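Copper-sensitive operon repressor (CsoR) (Geobacillus thermodenitrificans, PDB 4M1P) binds copper(I) and, as a copper-sensing repressor, probably releases its operator DNA when the metal is bound. Local coordinates at residues R28-V39 / Q55-V66. The protein carries 1 engineered substitution. Residues are numbered along the deposited sequence; the frame is centred on the assembly and turned at random.
Sequences RLKRIEGQVRGV and QISAIQAALRQV
Arg28 NH1 donates a weak hydrogen bond to Gln65 OE1 (3.2 Å, N-H...O angle 162°), joining two exposed side chains at one end of the contact. The oxygen lies at the edge of the guanidinium, near its plane, while the amide itself is turned 69° from that plane. Arg28 gets there by running extended from CG to NE.

Next to this polar bond the interface is apolar and meshes knobs-into-holes in both directions. Ile32 enters a hole formed by Ile59, Ala62, Leu63 and Val66: its CG1 rests on Ala62 CB at 3.6 Å, and CD1 reaches on to Leu63 CD2 at 3.9 Å. In return Ile59 fills the gap among Ile32, Gln35, Val36 and Val39. With CG1 anti to its own carbonyl carbon, the branch runs alongside Gln35 in the opposite sense, CG1 meeting Gln35 CB at 3.6 Å, and CD1 ends against Val39 CG2 at 3.7 Å. An alanine in place of Ile59 would keep no atom to meet Val36 and Val39, and would probably open a gap between the helices there. The extended Gln35 lays its amide over the second helix, NE2 4.0 Å from Ala58 CB and OE1 beside Ala62 CB.

The axes of segments 28-39 and 55-66 approach to 9.9 Å at 160°; helix 19-44, predicted to be coiled coil over much of its length, and helix 49-85 form an antiparallel hairpin, consistent with the all-helical metal-sensitive repressor family. A second subunit flanks it: its Gln40 hydrogen-bonds Glu33, and its Phe102 packs on Gln60 of helix 49-85.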
loop_
_atom_site.group_PDB
_atom_site.type_symbol
_atom_site.label_atom_id
_atom_site.label_comp_id
_atom_site.label_asym_id
_atom_site.label_seq_id
_atom_site.Cartn_x
_atom_site.Cartn_y
_atom_site.Cartn_z
ATOM N N ARG A 28 17.578 -10.417 -10.197
ATOM C CA ARG A 28 16.559 -9.461 -9.776
ATOM C C ARG A 28 17.075 -8.470 -8.735
ATOM O O ARG A 28 16.776 -7.282 -8.803
ATOM C CB ARG A 28 15.330 -10.205 -9.262
ATOM C CG ARG A 28 14.639 -11.037 -10.339
ATOM C CD ARG A 28 13.472 -11.839 -9.781
ATOM N NE ARG A 28 12.554 -12.276 -10.830
ATOM C CZ ARG A 28 11.490 -11.582 -11.222
ATOM N NH1 ARG A 28 11.209 -10.418 -10.651
ATOM N NH2 ARG A 28 10.703 -12.045 -12.186
ATOM N N LEU A 29 17.870 -8.954 -7.786
ATOM C CA LEU A 29 18.475 -8.081 -6.785
ATOM C C LEU A 29 19.616 -7.249 -7.379
ATOM O O LEU A 29 19.821 -6.096 -6.986
ATOM C CB LEU A 29 18.976 -8.894 -5.594
ATOM C CG LEU A 29 17.988 -9.848 -4.918
ATOM C CD1 LEU A 29 18.660 -10.561 -3.752
ATOM C CD2 LEU A 29 16.740 -9.120 -4.454
ATOM N N LYS A 30 20.362 -7.830 -8.318
ATOM C CA LYS A 30 21.392 -7.077 -9.025
ATOM C C LYS A 30 20.752 -5.927 -9.802
ATOM O O LYS A 30 21.152 -4.772 -9.649
ATOM C CB LYS A 30 22.196 -7.979 -9.968
ATOM C CG LYS A 30 23.211 -8.883 -9.268
ATOM C CD LYS A 30 24.282 -8.087 -8.536
ATOM C CE LYS A 30 25.195 -8.995 -7.730
ATOM N NZ LYS A 30 25.896 -9.990 -8.587
ATOM N N ARG A 31 19.755 -6.246 -10.627
ATOM C CA ARG A 31 19.039 -5.224 -11.385
ATOM C C ARG A 31 18.561 -4.131 -10.434
ATOM O O ARG A 31 18.787 -2.941 -10.671
ATOM C CB ARG A 31 17.852 -5.828 -12.136
ATOM N N ILE A 32 17.934 -4.546 -9.337
ATOM C CA ILE A 32 17.503 -3.608 -8.310
ATOM C C ILE A 32 18.682 -2.811 -7.731
ATOM O O ILE A 32 18.570 -1.598 -7.550
ATOM C CB ILE A 32 16.702 -4.307 -7.199
ATOM C CG1 ILE A 32 15.320 -4.718 -7.710
ATOM C CG2 ILE A 32 16.524 -3.393 -6.005
ATOM C CD1 ILE A 32 14.463 -5.401 -6.650
ATOM N N GLU A 33 19.806 -3.480 -7.462
ATOM C CA GLU A 33 21.013 -2.789 -6.994
ATOM C C GLU A 33 21.428 -1.721 -8.004
ATOM O O GLU A 33 21.772 -0.592 -7.633
ATOM C CB GLU A 33 22.181 -3.769 -6.743
ATOM C CG GLU A 33 23.453 -3.078 -6.224
ATOM C CD GLU A 33 24.710 -3.961 -6.220
ATOM O OE1 GLU A 33 24.588 -5.203 -6.223
ATOM O OE2 GLU A 33 25.827 -3.397 -6.203
ATOM N N GLY A 34 21.387 -2.081 -9.285
ATOM C CA GLY A 34 21.713 -1.141 -10.343
ATOM C C GLY A 34 20.806 0.074 -10.296
ATOM O O GLY A 34 21.287 1.215 -10.274
ATOM N N GLN A 35 19.497 -0.181 -10.272
ATOM C CA GLN A 35 18.499 0.872 -10.167
ATOM C C GLN A 35 18.841 1.803 -9.013
ATOM O O GLN A 35 18.845 3.026 -9.171
ATOM C CB GLN A 35 17.108 0.269 -9.974
ATOM C CG GLN A 35 16.616 -0.569 -11.147
ATOM C CD GLN A 35 15.268 -1.210 -10.887
ATOM O OE1 GLN A 35 15.109 -1.991 -9.952
ATOM N NE2 GLN A 35 14.287 -0.881 -11.719
ATOM N N VAL A 36 19.160 1.220 -7.861
ATOM C CA VAL A 36 19.523 2.006 -6.683
ATOM C C VAL A 36 20.748 2.906 -6.920
ATOM O O VAL A 36 20.766 4.069 -6.499
ATOM C CB VAL A 36 19.723 1.114 -5.437
ATOM C CG1 VAL A 36 20.190 1.938 -4.255
ATOM C CG2 VAL A 36 18.423 0.407 -5.085
ATOM N N ARG A 37 21.763 2.390 -7.602
ATOM C CA ARG A 37 22.930 3.217 -7.905
ATOM C C ARG A 37 22.630 4.177 -9.050
ATOM O O ARG A 37 23.167 5.285 -9.099
ATOM C CB ARG A 37 24.156 2.352 -8.206
ATOM C CG ARG A 37 24.605 1.550 -6.999
ATOM C CD ARG A 37 25.685 0.564 -7.335
ATOM N NE ARG A 37 26.858 1.205 -7.904
ATOM C CZ ARG A 37 27.994 0.565 -8.146
ATOM N NH1 ARG A 37 28.088 -0.721 -7.853
ATOM N NH2 ARG A 37 29.032 1.206 -8.668
ATOM N N GLY A 38 21.767 3.754 -9.968
ATOM C CA GLY A 38 21.294 4.652 -11.002
ATOM C C GLY A 38 20.700 5.879 -10.337
ATOM O O GLY A 38 21.003 7.012 -10.717
ATOM N N VAL A 39 19.873 5.643 -9.320
ATOM C CA VAL A 39 19.214 6.718 -8.589
ATOM C C VAL A 39 20.256 7.571 -7.883
ATOM O O VAL A 39 20.156 8.800 -7.859
ATOM C CB VAL A 39 18.178 6.158 -7.594
ATOM C CG1 VAL A 39 17.716 7.229 -6.629
ATOM C CG2 VAL A 39 16.999 5.593 -8.352
ATOM N N GLN A 55 11.930 6.563 -11.011
ATOM C CA GLN A 55 12.845 5.440 -10.805
ATOM C C GLN A 55 12.672 4.799 -9.443
ATOM O O GLN A 55 12.788 3.583 -9.310
ATOM C CB GLN A 55 14.300 5.858 -11.002
ATOM C CG GLN A 55 14.688 5.927 -12.460
ATOM C CD GLN A 55 14.312 4.665 -13.207
ATOM O OE1 GLN A 55 14.772 3.571 -12.869
ATOM N NE2 GLN A 55 13.464 4.806 -14.223
ATOM N N ILE A 56 12.400 5.611 -8.430
ATOM C CA ILE A 56 12.129 5.056 -7.112
ATOM C C ILE A 56 10.864 4.208 -7.154
ATOM O O ILE A 56 10.807 3.134 -6.557
ATOM C CB ILE A 56 12.020 6.146 -6.038
ATOM C CG1 ILE A 56 13.403 6.748 -5.768
ATOM C CG2 ILE A 56 11.428 5.578 -4.754
ATOM C CD1 ILE A 56 13.444 7.696 -4.608
ATOM N N SER A 57 9.859 4.681 -7.879
ATOM C CA SER A 57 8.630 3.921 -8.032
ATOM C C SER A 57 8.921 2.584 -8.702
ATOM O O SER A 57 8.378 1.547 -8.309
ATOM C CB SER A 57 7.607 4.703 -8.844
ATOM O OG SER A 57 6.442 3.925 -9.018
ATOM N N ALA A 58 9.789 2.614 -9.710
ATOM C CA ALA A 58 10.232 1.393 -10.369
ATOM C C ALA A 58 10.844 0.432 -9.350
ATOM O O ALA A 58 10.442 -0.728 -9.273
ATOM C CB ALA A 58 11.226 1.707 -11.471
ATOM N N ILE A 59 11.802 0.925 -8.565
ATOM C CA ILE A 59 12.476 0.098 -7.565
ATOM C C ILE A 59 11.508 -0.569 -6.586
ATOM O O ILE A 59 11.532 -1.790 -6.440
ATOM C CB ILE A 59 13.537 0.889 -6.794
ATOM C CG1 ILE A 59 14.549 1.477 -7.770
ATOM C CG2 ILE A 59 14.251 -0.016 -5.809
ATOM C CD1 ILE A 59 15.579 2.372 -7.128
ATOM N N GLN A 60 10.667 0.222 -5.925
ATOM C CA GLN A 60 9.646 -0.312 -5.018
ATOM C C GLN A 60 8.807 -1.404 -5.684
ATOM O O GLN A 60 8.498 -2.428 -5.076
ATOM C CB GLN A 60 8.730 0.803 -4.522
ATOM C CG GLN A 60 9.375 1.756 -3.540
ATOM C CD GLN A 60 8.418 2.843 -3.106
ATOM O OE1 GLN A 60 7.509 3.218 -3.850
ATOM N NE2 GLN A 60 8.605 3.351 -1.895
ATOM N N ALA A 61 8.448 -1.174 -6.939
ATOM C CA ALA A 61 7.714 -2.158 -7.723
ATOM C C ALA A 61 8.508 -3.456 -7.861
ATOM O O ALA A 61 7.973 -4.541 -7.647
ATOM C CB ALA A 61 7.379 -1.596 -9.094
ATOM N N ALA A 62 9.779 -3.341 -8.232
ATOM C CA ALA A 62 10.622 -4.520 -8.407
ATOM C C ALA A 62 10.823 -5.269 -7.088
ATOM O O ALA A 62 10.989 -6.488 -7.087
ATOM C CB ALA A 62 11.960 -4.135 -9.009
ATOM N N LEU A 63 10.812 -4.537 -5.974
ATOM C CA LEU A 63 10.973 -5.139 -4.656
ATOM C C LEU A 63 9.737 -5.910 -4.208
ATOM O O LEU A 63 9.857 -6.988 -3.621
ATOM C CB LEU A 63 11.319 -4.078 -3.617
ATOM C CG LEU A 63 12.805 -3.833 -3.416
ATOM C CD1 LEU A 63 13.001 -2.685 -2.462
ATOM C CD2 LEU A 63 13.476 -5.087 -2.888
ATOM N N ARG A 64 8.558 -5.348 -4.467
ATOM C CA ARG A 64 7.309 -6.052 -4.196
ATOM C C ARG A 64 7.281 -7.368 -4.964
ATOM O O ARG A 64 6.849 -8.400 -4.443
ATOM C CB ARG A 64 6.105 -5.201 -4.592
ATOM C CG ARG A 64 5.597 -4.288 -3.498
ATOM C CD ARG A 64 4.268 -3.640 -3.886
ATOM N NE ARG A 64 4.401 -2.695 -4.995
ATOM C CZ ARG A 64 4.724 -1.411 -4.849
ATOM N NH1 ARG A 64 4.962 -0.916 -3.638
ATOM N NH2 ARG A 64 4.819 -0.621 -5.913
ATOM N N GLN A 65 7.761 -7.324 -6.203
ATOM C CA GLN A 65 7.766 -8.491 -7.073
ATOM C C GLN A 65 8.650 -9.592 -6.492
ATOM O O GLN A 65 8.196 -10.715 -6.287
ATOM C CB GLN A 65 8.233 -8.101 -8.477
ATOM C CG GLN A 65 7.848 -9.084 -9.576
ATOM C CD GLN A 65 8.217 -8.577 -10.961
ATOM O OE1 GLN A 65 8.426 -9.358 -11.891
ATOM N NE2 GLN A 65 8.297 -7.257 -11.104
ATOM N N VAL A 66 9.906 -9.275 -6.211
ATOM C CA VAL A 66 10.797 -10.287 -5.662
ATOM C C VAL A 66 10.338 -10.732 -4.265
ATOM O O VAL A 66 10.450 -11.902 -3.915
ATOM C CB VAL A 66 12.283 -9.837 -5.684
ATOM C CG1 VAL A 66 12.536 -8.734 -4.676
ATOM C CG2 VAL A 66 13.194 -11.011 -5.419
#